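Local coordinates for protein GCN5 like acetylase + bromodomain (Cryptosporidium parvum, PDB 4LDF) that probably acetylates histone H3 as a nuclear GCN5-type transcriptional activator, and is represented here by its bromodomain, a module that typically recognises acetylated lysine, at residues D23-H28 with R80-C85; E29-F34 with T54-M59; D45-E48 with E52-D55; S76-M81 with A104-M109. All blocks are in the same frame, centred on the assembly; numbering follows the deposited sequence.

Overall arrangement
The four contacts illustrate how a bromodomain, a four-helix bundle with a long loop between its first two long helices, is held together. Contact 1, about 3 Å from the chain centre, joins helix 14-27 to helix 71-88. Contact 4 uses the same helix 71-88, one turn earlier, against helix 93-110, about 7 Å from contact 1 between centres. Contacts 2 and 3 nest within the chain loop that contact 1 closes, and their second segments overlap at Thr54 and Asp55. Contact 2, about 5 Å from contact 1 centre to centre, ties the long loop to helix 56-64; contact 3, about 13 Å from contact 2 centre to centre, packs helix 46-49 against the chain before helix 56-64. Contacts 2 and 3 thus shape the loop that, in relatives, borders the acetyl-lysine pocket.

Contact 1: D23-H28 with R80-C85; sequences DTLSRH and RMFDNC
Leu25 and Phe82 mark the closest approach of two helical backbones that stay well apart, their CA atoms 12.0 Å from each other, so the gap is bridged entirely by side chains. This is the centre of the bromodomain's four-helix bundle, where helix 14-27 faces helix 71-88 across the core. Leu25 sits near the C-terminal end of its helix and sends both methyl groups to the other side. Its CG lies anti to the backbone N (chi1 178°), which extends the isobutyl group straight out from the helix and gives each branch its own partner. CD2 meets the S-methyl of Met81 end to end, with 3.9 Å from Leu25 CD2 to Met81 CE. CD1 instead approaches the outer edge of the Phe82 ring near its plane, Leu25 CD1 standing 4.0 Å from Phe82 CZ.

The two partners on helix 71-88, Met81 and Phe82, also pack on each other. The Met81 chain leaves the backbone extended and then bends at its last torsion (chi3 71°), carrying the methyl over one face of the neighbouring phenyl group. Leu25 therefore meets two side chains that are also in contact with each other. All three residues are buried, and the core is shared: Leu25 also touches Ile56, while Met81 reaches Met59, both of helix 56-64. On the outer side of helix 14-27, Arg27 and Asp23 form a long salt bridge, and Asp23 has a second partner in Lys60. Within the core pair, Met81 CE lies 3.6 Å above the plane of the Phe82 ring, offset toward its rim.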
loop_
_atom_site.group_PDB
_atom_site.type_symbol
_atom_site.label_atom_id
_atom_site.label_comp_id
_atom_site.label_asym_id
_atom_site.label_seq_id
_atom_site.Cartn_x
_atom_site.Cartn_y
_atom_site.Cartn_z
ATOM N N ASP A 23 -8.953 -0.906 -0.322
ATOM C CA ASP A 23 -10.037 0.069 -0.443
ATOM C C ASP A 23 -10.228 0.795 0.890
ATOM O O ASP A 23 -10.253 2.012 0.888
ATOM C CB ASP A 23 -11.351 -0.554 -0.965
ATOM C CG ASP A 23 -12.329 0.484 -1.507
ATOM O OD1 ASP A 23 -13.515 0.430 -1.137
ATOM O OD2 ASP A 23 -11.890 1.380 -2.272
ATOM N N THR A 24 -10.260 0.066 2.026
ATOM C CA THR A 24 -10.352 0.696 3.350
ATOM C C THR A 24 -9.184 1.669 3.543
ATOM O O THR A 24 -9.400 2.819 3.952
ATOM C CB THR A 24 -10.375 -0.365 4.479
ATOM O OG1 THR A 24 -11.623 -1.033 4.421
ATOM C CG2 THR A 24 -10.223 0.260 5.887
ATOM N N LEU A 25 -7.949 1.187 3.258
ATOM C CA LEU A 25 -6.734 1.984 3.364
ATOM C C LEU A 25 -6.817 3.247 2.529
ATOM O O LEU A 25 -6.589 4.326 3.067
ATOM C CB LEU A 25 -5.469 1.168 3.030
ATOM C CG LEU A 25 -4.140 1.926 3.075
ATOM C CD1 LEU A 25 -3.708 2.265 4.528
ATOM C CD2 LEU A 25 -3.043 1.144 2.365
ATOM N N SER A 26 -7.146 3.123 1.232
ATOM C CA SER A 26 -7.244 4.259 0.299
ATOM C C SER A 26 -8.266 5.318 0.693
ATOM O O SER A 26 -8.034 6.495 0.423
ATOM C CB SER A 26 -7.509 3.781 -1.127
ATOM O OG SER A 26 -8.715 3.039 -1.189
ATOM N N ARG A 27 -9.385 4.911 1.331
ATOM C CA ARG A 27 -10.455 5.825 1.766
ATOM C C ARG A 27 -10.053 6.705 2.947
ATOM O O ARG A 27 -10.696 7.734 3.179
ATOM C CB ARG A 27 -11.776 5.082 2.023
ATOM C CG ARG A 27 -12.321 4.418 0.756
ATOM C CD ARG A 27 -13.535 3.578 1.045
ATOM N NE ARG A 27 -14.468 3.593 -0.079
ATOM C CZ ARG A 27 -15.292 4.599 -0.355
ATOM N NH1 ARG A 27 -16.107 4.528 -1.393
ATOM N NH2 ARG A 27 -15.308 5.685 0.409
ATOM N N HIS A 28 -8.986 6.333 3.671
ATOM C CA HIS A 28 -8.465 7.179 4.752
ATOM C C HIS A 28 -8.011 8.492 4.095
ATOM O O HIS A 28 -7.299 8.451 3.097
ATOM C CB HIS A 28 -7.261 6.525 5.454
ATOM C CG HIS A 28 -6.906 7.183 6.753
ATOM N ND1 HIS A 28 -6.371 8.459 6.799
ATOM C CD2 HIS A 28 -6.965 6.690 8.012
ATOM C CE1 HIS A 28 -6.158 8.713 8.076
ATOM N NE2 HIS A 28 -6.483 7.670 8.842
ATOM N N ARG A 80 6.464 -2.615 2.159
ATOM C CA ARG A 80 7.370 -1.948 1.222
ATOM C C ARG A 80 6.786 -0.589 0.790
ATOM O O ARG A 80 7.534 0.380 0.708
ATOM C CB ARG A 80 7.654 -2.856 -0.002
ATOM C CG ARG A 80 8.450 -2.158 -1.139
ATOM C CD ARG A 80 9.270 -3.087 -2.033
ATOM N NE ARG A 80 8.570 -4.320 -2.404
ATOM C CZ ARG A 80 7.710 -4.437 -3.411
ATOM N NH1 ARG A 80 7.143 -5.605 -3.674
ATOM N NH2 ARG A 80 7.409 -3.385 -4.165
ATOM N N MET A 81 5.446 -0.496 0.570
ATOM C CA MET A 81 4.858 0.805 0.222
ATOM C C MET A 81 5.189 1.866 1.312
ATOM O O MET A 81 5.602 2.981 0.979
ATOM C CB MET A 81 3.337 0.703 0.032
ATOM C CG MET A 81 2.745 1.954 -0.597
ATOM S SD MET A 81 0.951 1.946 -0.662
ATOM C CE MET A 81 0.551 2.149 1.131
ATOM N N PHE A 82 5.010 1.510 2.584
ATOM C CA PHE A 82 5.283 2.431 3.707
ATOM C C PHE A 82 6.790 2.681 3.921
ATOM O O PHE A 82 7.204 3.822 4.172
ATOM C CB PHE A 82 4.587 1.944 4.978
ATOM C CG PHE A 82 3.077 1.971 4.879
ATOM C CD1 PHE A 82 2.395 3.177 4.715
ATOM C CD2 PHE A 82 2.333 0.804 5.020
ATOM C CE1 PHE A 82 0.998 3.207 4.632
ATOM C CE2 PHE A 82 0.937 0.839 4.987
ATOM C CZ PHE A 82 0.279 2.039 4.796
ATOM N N ASP A 83 7.602 1.625 3.729
ATOM C CA ASP A 83 9.053 1.673 3.834
ATOM C C ASP A 83 9.669 2.592 2.775
ATOM O O ASP A 83 10.522 3.410 3.124
ATOM C CB ASP A 83 9.665 0.258 3.793
ATOM C CG ASP A 83 9.536 -0.523 5.096
ATOM O OD1 ASP A 83 9.285 0.107 6.154
ATOM O OD2 ASP A 83 9.723 -1.752 5.069
ATOM N N ASN A 84 9.202 2.491 1.513
ATOM C CA ASN A 84 9.620 3.328 0.368
ATOM C C ASN A 84 9.383 4.793 0.671
ATOM O O ASN A 84 10.285 5.592 0.460
ATOM C CB ASN A 84 8.854 2.954 -0.921
ATOM C CG ASN A 84 9.303 1.681 -1.586
ATOM O OD1 ASN A 84 10.330 1.103 -1.243
ATOM N ND2 ASN A 84 8.556 1.235 -2.584
ATOM N N CYS A 85 8.181 5.136 1.194
ATOM C CA CYS A 85 7.805 6.506 1.537
ATOM C C CYS A 85 8.787 7.098 2.524
ATOM O O CYS A 85 9.355 8.175 2.260
ATOM C CB CYS A 85 6.375 6.574 2.071
ATOM S SG CYS A 85 5.776 8.268 2.359
#

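Contact 2: E29-F34 with T54-M59; sequences ENAWPF and TDIQTM
Phe34 and Asp55 bring the two backbones within 5.4 Å, CA to CA, where the irregular chain of 29-34 passes the start of helix 56-64. The first segment opens the ZA loop of the bromodomain and holds the Trp-Pro-Phe sequence, Trp32 to Phe34, that corresponds to the WPF shelf of relatives, a wall of their acetyl-lysine pocket. One backbone bond pins the loop to the helix: Ile56 N donates to Phe34 O over 2.9 Å, almost straight at 175°.

The side chain of Ile56 runs alongside the same carbonyl oxygen, CG1 of Ile56 lying 3.4 Å from Phe34 O. With CG1 anti to the carbonyl carbon (chi1 -62°), its CD1 arrives beside the loop and lies 3.9 Å from Phe34 CB. The CD1 methyl of Ile56 also reaches the methyl of Ala31, though more loosely. The Phe34 ring itself turns away from helix 56-64 and packs on Cys85 and Leu102, with a glycerol about 5 Å from its side chain. The loop thus shares its phenylalanine between two faces, backbone and CB toward Ile56 and ring toward the other helices.

Asp55 is the N-cap of helix 56-64. Its CB rests 3.5 Å from Phe34 O, and its carboxylate turns back over the first helical turn. Thr58 holds that group at two points: Thr58 N reaches Asp55 OD1 at 3.0 Å from above the carboxylate plane, and Thr58 OG1 donates to Asp55 OD2 at 2.6 Å, on the syn side but tilted out of the carboxylate plane.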
loop_
_atom_site.group_PDB
_atom_site.type_symbol
_atom_site.label_atom_id
_atom_site.label_comp_id
_atom_site.label_asym_id
_atom_site.label_seq_id
_atom_site.Cartn_x
_atom_site.Cartn_y
_atom_site.Cartn_z
ATOM N N GLU A 29 -8.439 9.642 4.634
ATOM C CA GLU A 29 -8.092 10.966 4.078
ATOM C C GLU A 29 -6.584 11.181 3.790
ATOM O O GLU A 29 -6.265 11.795 2.781
ATOM C CB GLU A 29 -8.666 12.101 4.947
ATOM C CG GLU A 29 -8.013 12.273 6.310
ATOM C CD GLU A 29 -8.401 13.502 7.113
ATOM O OE1 GLU A 29 -7.669 13.826 8.072
ATOM O OE2 GLU A 29 -9.430 14.139 6.795
ATOM N N ASN A 30 -5.687 10.639 4.647
ATOM C CA ASN A 30 -4.221 10.746 4.542
ATOM C C ASN A 30 -3.548 9.699 3.659
ATOM O O ASN A 30 -2.320 9.677 3.555
ATOM C CB ASN A 30 -3.570 10.817 5.934
ATOM C CG ASN A 30 -3.994 12.047 6.691
ATOM O OD1 ASN A 30 -4.370 13.071 6.106
ATOM N ND2 ASN A 30 -3.993 11.972 8.004
ATOM N N ALA A 31 -4.349 8.868 2.995
ATOM C CA ALA A 31 -3.877 7.842 2.068
ATOM C C ALA A 31 -3.620 8.408 0.679
ATOM O O ALA A 31 -3.031 7.720 -0.167
ATOM C CB ALA A 31 -4.890 6.717 1.990
ATOM N N TRP A 32 -4.053 9.655 0.439
ATOM C CA TRP A 32 -3.892 10.314 -0.850
ATOM C C TRP A 32 -2.478 10.218 -1.503
ATOM O O TRP A 32 -2.452 9.938 -2.702
ATOM C CB TRP A 32 -4.498 11.723 -0.867
ATOM C CG TRP A 32 -3.706 12.757 -0.128
ATOM C CD1 TRP A 32 -3.899 13.183 1.156
ATOM C CD2 TRP A 32 -2.559 13.468 -0.623
ATOM N NE1 TRP A 32 -2.952 14.129 1.485
ATOM C CE2 TRP A 32 -2.089 14.288 0.426
ATOM C CE3 TRP A 32 -1.908 13.524 -1.873
ATOM C CZ2 TRP A 32 -0.975 15.129 0.276
ATOM C CZ3 TRP A 32 -0.784 14.324 -2.006
ATOM C CH2 TRP A 32 -0.336 15.127 -0.945
ATOM N N PRO A 33 -1.315 10.350 -0.791
ATOM C CA PRO A 33 -0.016 10.229 -1.489
ATOM C C PRO A 33 0.336 8.807 -1.921
ATOM O O PRO A 33 1.382 8.608 -2.553
ATOM C CB PRO A 33 1.004 10.698 -0.429
ATOM C CG PRO A 33 0.244 11.303 0.645
ATOM C CD PRO A 33 -1.093 10.669 0.636
ATOM N N PHE A 34 -0.506 7.813 -1.555
ATOM C CA PHE A 34 -0.243 6.400 -1.840
ATOM C C PHE A 34 -1.239 5.793 -2.839
ATOM O O PHE A 34 -1.070 4.638 -3.216
ATOM C CB PHE A 34 -0.252 5.589 -0.519
ATOM C CG PHE A 34 0.584 6.166 0.613
ATOM C CD1 PHE A 34 0.035 7.067 1.518
ATOM C CD2 PHE A 34 1.914 5.783 0.785
ATOM C CE1 PHE A 34 0.823 7.651 2.516
ATOM C CE2 PHE A 34 2.683 6.311 1.829
ATOM C CZ PHE A 34 2.134 7.244 2.689
ATOM N N THR A 54 5.739 0.803 -5.403
ATOM C CA THR A 54 4.401 0.243 -5.358
ATOM C C THR A 54 3.460 1.325 -4.870
ATOM O O THR A 54 3.914 2.364 -4.386
ATOM C CB THR A 54 4.338 -1.109 -4.598
ATOM O OG1 THR A 54 3.067 -1.709 -4.877
ATOM C CG2 THR A 54 4.530 -0.958 -3.094
ATOM N N ASP A 55 2.153 1.077 -4.983
ATOM C CA ASP A 55 1.091 2.012 -4.613
ATOM C C ASP A 55 -0.223 1.238 -4.523
ATOM O O ASP A 55 -0.278 0.058 -4.899
ATOM C CB ASP A 55 0.977 3.140 -5.666
ATOM C CG ASP A 55 0.715 2.602 -7.069
ATOM O OD1 ASP A 55 -0.458 2.546 -7.467
ATOM O OD2 ASP A 55 1.691 2.210 -7.749
ATOM N N ILE A 56 -1.279 1.904 -4.032
ATOM C CA ILE A 56 -2.597 1.272 -3.848
ATOM C C ILE A 56 -3.245 0.772 -5.140
ATOM O O ILE A 56 -3.809 -0.325 -5.136
ATOM C CB ILE A 56 -3.534 2.119 -2.952
ATOM C CG1 ILE A 56 -2.913 2.267 -1.535
ATOM C CG2 ILE A 56 -4.975 1.501 -2.874
ATOM C CD1 ILE A 56 -3.470 3.417 -0.653
ATOM N N GLN A 57 -3.136 1.549 -6.243
ATOM C CA GLN A 57 -3.724 1.215 -7.539
ATOM C C GLN A 57 -3.047 -0.042 -8.107
ATOM O O GLN A 57 -3.743 -0.925 -8.615
ATOM C CB GLN A 57 -3.612 2.436 -8.487
ATOM C CG GLN A 57 -4.178 2.270 -9.889
ATOM C CD GLN A 57 -3.815 3.470 -10.745
ATOM O OE1 GLN A 57 -2.801 3.481 -11.457
ATOM N NE2 GLN A 57 -4.600 4.533 -10.644
ATOM N N THR A 58 -1.703 -0.142 -7.966
ATOM C CA THR A 58 -0.904 -1.289 -8.407
ATOM C C THR A 58 -1.350 -2.544 -7.628
ATOM O O THR A 58 -1.636 -3.563 -8.249
ATOM C CB THR A 58 0.607 -0.986 -8.264
ATOM O OG1 THR A 58 0.952 0.084 -9.146
ATOM C CG2 THR A 58 1.498 -2.201 -8.546
ATOM N N MET A 59 -1.420 -2.462 -6.287
ATOM C CA MET A 59 -1.840 -3.583 -5.435
ATOM C C MET A 59 -3.303 -3.985 -5.665
ATOM O O MET A 59 -3.596 -5.179 -5.682
ATOM C CB MET A 59 -1.518 -3.316 -3.961
ATOM C CG MET A 59 -0.019 -3.291 -3.683
ATOM S SD MET A 59 0.471 -3.048 -1.967
ATOM C CE MET A 59 0.033 -1.350 -1.706
#

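Contact 3: D45-E48 with E52-D55; sequences DYYE and EPTD
Tyr46, Tyr47 and Pro53 meet as two rings turned against each other, with a proline set against their edges. Tyr46 presents an edge to its neighbour, its CD2 standing 3.7 Å above the plane of the Tyr47 ring and over the centre. Pro53 comes in along the rim of Tyr47, near the ring plane and at about a right angle to the direction of that side chain; Pro53 CG is 3.7 Å from Tyr47 CE1. The same pyrrolidine reaches the edge of Tyr46 more loosely, with Pro53 CB 4.3 Å from Tyr46 CE2. Tyr47 gains this position because its CG lies anti to the carbonyl carbon (chi1 -58°), which swings the phenol toward the proline.

Both segments belong to the ZA loop of the bromodomain: the short, weakly bonded helix 46-49 folds back on the irregular chain that leads into helix 56-64. Beyond the apolar touch, a water joins the two sides. It lies near the plane of the Tyr46 ring, 2.7 Å from Tyr46 OH, and accepts a bond from Thr54 N at 3.2 Å. A glycerol lies about 4 Å from the Tyr46 side chain, whose ring also meets Tyr88. The Tyr47 hydroxyl is engaged by another part of the loop, bonding to the carbonyl oxygen of Val38, while Glu52 O takes bonds from Asn84 and Arg80 of helix 71-88.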
loop_
_atom_site.group_PDB
_atom_site.type_symbol
_atom_site.label_atom_id
_atom_site.label_comp_id
_atom_site.label_asym_id
_atom_site.label_seq_id
_atom_site.Cartn_x
_atom_site.Cartn_y
_atom_site.Cartn_z
ATOM N N ASP A 45 13.125 13.057 -8.792
ATOM C CA ASP A 45 14.194 12.112 -8.420
ATOM C C ASP A 45 13.685 10.760 -7.879
ATOM O O ASP A 45 14.496 9.863 -7.647
ATOM C CB ASP A 45 15.167 12.757 -7.411
ATOM C CG ASP A 45 14.543 13.217 -6.104
ATOM O OD1 ASP A 45 13.303 13.121 -5.969
ATOM O OD2 ASP A 45 15.279 13.770 -5.256
ATOM N N TYR A 46 12.356 10.620 -7.661
ATOM C CA TYR A 46 11.735 9.443 -7.043
ATOM C C TYR A 46 12.248 8.057 -7.461
ATOM O O TYR A 46 12.628 7.247 -6.607
ATOM C CB TYR A 46 10.196 9.519 -7.072
ATOM C CG TYR A 46 9.554 8.519 -6.131
ATOM C CD1 TYR A 46 9.452 8.779 -4.765
ATOM C CD2 TYR A 46 9.074 7.296 -6.603
ATOM C CE1 TYR A 46 8.881 7.851 -3.893
ATOM C CE2 TYR A 46 8.538 6.345 -5.733
ATOM C CZ TYR A 46 8.422 6.636 -4.385
ATOM O OH TYR A 46 7.894 5.694 -3.539
ATOM N N TYR A 47 12.199 7.771 -8.755
ATOM C CA TYR A 47 12.576 6.466 -9.297
ATOM C C TYR A 47 14.094 6.219 -9.390
ATOM O O TYR A 47 14.512 5.115 -9.751
ATOM C CB TYR A 47 11.819 6.205 -10.608
ATOM C CG TYR A 47 10.320 6.265 -10.409
ATOM C CD1 TYR A 47 9.618 5.170 -9.917
ATOM C CD2 TYR A 47 9.609 7.432 -10.674
ATOM C CE1 TYR A 47 8.245 5.231 -9.698
ATOM C CE2 TYR A 47 8.234 7.502 -10.463
ATOM C CZ TYR A 47 7.554 6.393 -9.992
ATOM O OH TYR A 47 6.199 6.457 -9.785
ATOM N N GLU A 48 14.911 7.233 -9.018
ATOM C CA GLU A 48 16.377 7.126 -8.953
ATOM C C GLU A 48 16.722 6.561 -7.570
ATOM O O GLU A 48 17.775 5.970 -7.381
ATOM C CB GLU A 48 17.044 8.523 -9.081
ATOM C CG GLU A 48 16.896 9.218 -10.425
ATOM C CD GLU A 48 17.446 8.468 -11.623
ATOM O OE1 GLU A 48 16.732 8.433 -12.650
ATOM O OE2 GLU A 48 18.555 7.883 -11.531
ATOM N N GLU A 52 12.030 -0.390 -6.182
ATOM C CA GLU A 52 10.920 -1.343 -6.107
ATOM C C GLU A 52 9.681 -0.539 -5.677
ATOM O O GLU A 52 9.183 -0.711 -4.556
ATOM C CB GLU A 52 11.243 -2.494 -5.122
ATOM C CG GLU A 52 12.328 -3.448 -5.607
ATOM C CD GLU A 52 12.957 -4.376 -4.579
ATOM O OE1 GLU A 52 12.228 -4.943 -3.730
ATOM O OE2 GLU A 52 14.189 -4.576 -4.662
ATOM N N PRO A 53 9.198 0.412 -6.515
ATOM C CA PRO A 53 8.021 1.185 -6.103
ATOM C C PRO A 53 6.746 0.347 -6.143
ATOM O O PRO A 53 6.687 -0.688 -6.818
ATOM C CB PRO A 53 7.977 2.330 -7.125
ATOM C CG PRO A 53 8.565 1.759 -8.346
ATOM C CD PRO A 53 9.625 0.789 -7.885
ATOM N N THR A 54 5.739 0.803 -5.403
ATOM C CA THR A 54 4.401 0.243 -5.358
ATOM C C THR A 54 3.460 1.325 -4.870
ATOM O O THR A 54 3.914 2.364 -4.386
ATOM C CB THR A 54 4.338 -1.109 -4.598
ATOM O OG1 THR A 54 3.067 -1.709 -4.877
ATOM C CG2 THR A 54 4.530 -0.958 -3.094
ATOM N N ASP A 55 2.153 1.077 -4.983
ATOM C CA ASP A 55 1.091 2.012 -4.613
ATOM C C ASP A 55 -0.223 1.238 -4.523
ATOM O O ASP A 55 -0.278 0.058 -4.899
ATOM C CB ASP A 55 0.977 3.140 -5.666
ATOM C CG ASP A 55 0.715 2.602 -7.069
ATOM O OD1 ASP A 55 -0.458 2.546 -7.467
ATOM O OD2 ASP A 55 1.691 2.210 -7.749
HETATM O O HOH W 1 6.779 3.256 -3.589
#

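Contact 4: S76-M81 with A104-M109; sequences SELKRM and AFIWPM
Leu78 makes the tight, buried half of this contact, and Lys79 beside it the half that faces solvent. The isobutyl group of Leu78 points across to helix 93-110, where its CD2 touches two residues at once. Leu78 CD2 lies 3.8 Å from Trp107 CZ3, the leucine and the indole lying side by side and pointing opposite ways. The same methyl meets Ile106, the two side chains lying at a slant, with 4.0 Å from Leu78 CD2 to Ile106 CG2. Ile106 offers CG2 from a position between its backbone N and carbonyl carbon; chi1, which measures CG1, is -149°, away from a staggered value.

These segments belong to the last two helices of the bromodomain's four-helix bundle. They run antiparallel, with 173° between their directions and local axes 12.0 Å apart, a distance filled by leucine, isoleucine and the broad indole. Leu78 also touches Leu25 and Met59, so its methyls reach all three of the other long helices, while Ile106 packs on Leu21 of helix 14-27. Pro108 follows directly after Trp107, and the helix is kinked there, since the backbone N of 108 and of 109 makes no bond to the preceding turn.

Toward the rim the packing thins to a single touch. Lys79 CB meets the outer edge of the indole near its plane, 4.0 Å from Trp107 CH2. Only the base of the lysine is used here: the chain runs on away from helix 93-110 and bends at its last torsion (chi4 -81°), where NZ forms a salt bridge with Asp83 one turn further along its own helix.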
loop_
_atom_site.group_PDB
_atom_site.type_symbol
_atom_site.label_atom_id
_atom_site.label_comp_id
_atom_site.label_asym_id
_atom_site.label_seq_id
_atom_site.Cartn_x
_atom_site.Cartn_y
_atom_site.Cartn_z
ATOM N N SER A 76 4.293 -8.144 2.335
ATOM C CA SER A 76 5.651 -7.656 2.045
ATOM C C SER A 76 5.573 -6.395 1.191
ATOM O O SER A 76 6.290 -5.432 1.461
ATOM C CB SER A 76 6.474 -8.710 1.313
ATOM O OG SER A 76 6.437 -9.944 2.003
ATOM N N GLU A 77 4.708 -6.414 0.162
ATOM C CA GLU A 77 4.480 -5.312 -0.759
ATOM C C GLU A 77 3.848 -4.121 -0.039
ATOM O O GLU A 77 4.273 -2.993 -0.254
ATOM C CB GLU A 77 3.568 -5.750 -1.918
ATOM C CG GLU A 77 3.545 -4.702 -3.022
ATOM C CD GLU A 77 3.062 -5.156 -4.381
ATOM O OE1 GLU A 77 3.185 -4.364 -5.345
ATOM O OE2 GLU A 77 2.583 -6.308 -4.487
ATOM N N LEU A 78 2.806 -4.372 0.783
ATOM C CA LEU A 78 2.155 -3.306 1.538
ATOM C C LEU A 78 3.148 -2.672 2.508
ATOM O O LEU A 78 3.162 -1.444 2.620
ATOM C CB LEU A 78 0.885 -3.798 2.273
ATOM C CG LEU A 78 0.149 -2.747 3.130
ATOM C CD1 LEU A 78 -0.406 -1.605 2.267
ATOM C CD2 LEU A 78 -0.942 -3.393 3.962
ATOM N N LYS A 79 3.984 -3.489 3.196
ATOM C CA LYS A 79 5.005 -2.948 4.110
ATOM C C LYS A 79 6.005 -2.099 3.325
ATOM O O LYS A 79 6.346 -1.004 3.773
ATOM C CB LYS A 79 5.751 -4.046 4.892
ATOM C CG LYS A 79 6.532 -3.452 6.056
ATOM C CD LYS A 79 7.565 -4.384 6.616
ATOM C CE LYS A 79 8.193 -3.792 7.859
ATOM N NZ LYS A 79 9.259 -2.795 7.539
ATOM N N ARG A 80 6.464 -2.615 2.159
ATOM C CA ARG A 80 7.370 -1.948 1.222
ATOM C C ARG A 80 6.786 -0.589 0.790
ATOM O O ARG A 80 7.534 0.380 0.708
ATOM C CB ARG A 80 7.654 -2.856 -0.002
ATOM C CG ARG A 80 8.450 -2.158 -1.139
ATOM C CD ARG A 80 9.270 -3.087 -2.033
ATOM N NE ARG A 80 8.570 -4.320 -2.404
ATOM C CZ ARG A 80 7.710 -4.437 -3.411
ATOM N NH1 ARG A 80 7.143 -5.605 -3.674
ATOM N NH2 ARG A 80 7.409 -3.385 -4.165
ATOM N N MET A 81 5.446 -0.496 0.570
ATOM C CA MET A 81 4.858 0.805 0.222
ATOM C C MET A 81 5.189 1.866 1.312
ATOM O O MET A 81 5.602 2.981 0.979
ATOM C CB MET A 81 3.337 0.703 0.032
ATOM C CG MET A 81 2.745 1.954 -0.597
ATOM S SD MET A 81 0.951 1.946 -0.662
ATOM C CE MET A 81 0.551 2.149 1.131
ATOM N N ALA A 104 -0.231 1.671 11.038
ATOM C CA ALA A 104 -0.830 1.331 12.327
ATOM C C ALA A 104 -2.338 1.166 12.175
ATOM O O ALA A 104 -2.910 0.265 12.780
ATOM C CB ALA A 104 -0.528 2.420 13.351
ATOM N N PHE A 105 -2.978 2.016 11.347
ATOM C CA PHE A 105 -4.426 1.967 11.099
ATOM C C PHE A 105 -4.845 0.664 10.385
ATOM O O PHE A 105 -5.842 0.060 10.782
ATOM C CB PHE A 105 -4.870 3.210 10.285
ATOM C CG PHE A 105 -6.197 3.109 9.566
ATOM C CD1 PHE A 105 -7.390 3.359 10.236
ATOM C CD2 PHE A 105 -6.252 2.801 8.205
ATOM C CE1 PHE A 105 -8.620 3.262 9.570
ATOM C CE2 PHE A 105 -7.476 2.736 7.536
ATOM C CZ PHE A 105 -8.654 2.944 8.224
ATOM N N ILE A 106 -4.089 0.247 9.342
ATOM C CA ILE A 106 -4.409 -0.930 8.508
ATOM C C ILE A 106 -3.912 -2.306 8.990
ATOM O O ILE A 106 -4.484 -3.327 8.581
ATOM C CB ILE A 106 -4.104 -0.675 6.998
ATOM C CG1 ILE A 106 -5.052 -1.467 6.051
ATOM C CG2 ILE A 106 -2.632 -0.932 6.667
ATOM C CD1 ILE A 106 -6.569 -1.091 6.115
ATOM N N TRP A 107 -2.859 -2.336 9.832
ATOM C CA TRP A 107 -2.282 -3.584 10.368
ATOM C C TRP A 107 -3.315 -4.492 11.064
ATOM O O TRP A 107 -3.279 -5.693 10.781
ATOM C CB TRP A 107 -0.996 -3.357 11.189
ATOM C CG TRP A 107 0.205 -4.075 10.625
ATOM C CD1 TRP A 107 0.959 -5.031 11.248
ATOM C CD2 TRP A 107 0.798 -3.881 9.326
ATOM N NE1 TRP A 107 1.948 -5.478 10.404
ATOM C CE2 TRP A 107 1.887 -4.776 9.226
ATOM C CE3 TRP A 107 0.477 -3.073 8.212
ATOM C CZ2 TRP A 107 2.661 -4.888 8.055
ATOM C CZ3 TRP A 107 1.280 -3.143 7.084
ATOM C CH2 TRP A 107 2.354 -4.045 7.012
ATOM N N PRO A 108 -4.272 -3.981 11.894
ATOM C CA PRO A 108 -5.309 -4.874 12.455
ATOM C C PRO A 108 -6.102 -5.631 11.372
ATOM O O PRO A 108 -6.347 -6.823 11.544
ATOM C CB PRO A 108 -6.239 -3.913 13.207
ATOM C CG PRO A 108 -5.397 -2.764 13.560
ATOM C CD PRO A 108 -4.456 -2.600 12.393
ATOM N N MET A 109 -6.505 -4.949 10.275
ATOM C CA MET A 109 -7.267 -5.575 9.175
ATOM C C MET A 109 -6.416 -6.629 8.454
ATOM O O MET A 109 -6.951 -7.642 8.033
ATOM C CB MET A 109 -7.765 -4.510 8.170
ATOM C CG MET A 109 -8.708 -5.056 7.106
ATOM S SD MET A 109 -9.512 -3.754 6.160
ATOM C CE MET A 109 -10.825 -4.695 5.423
#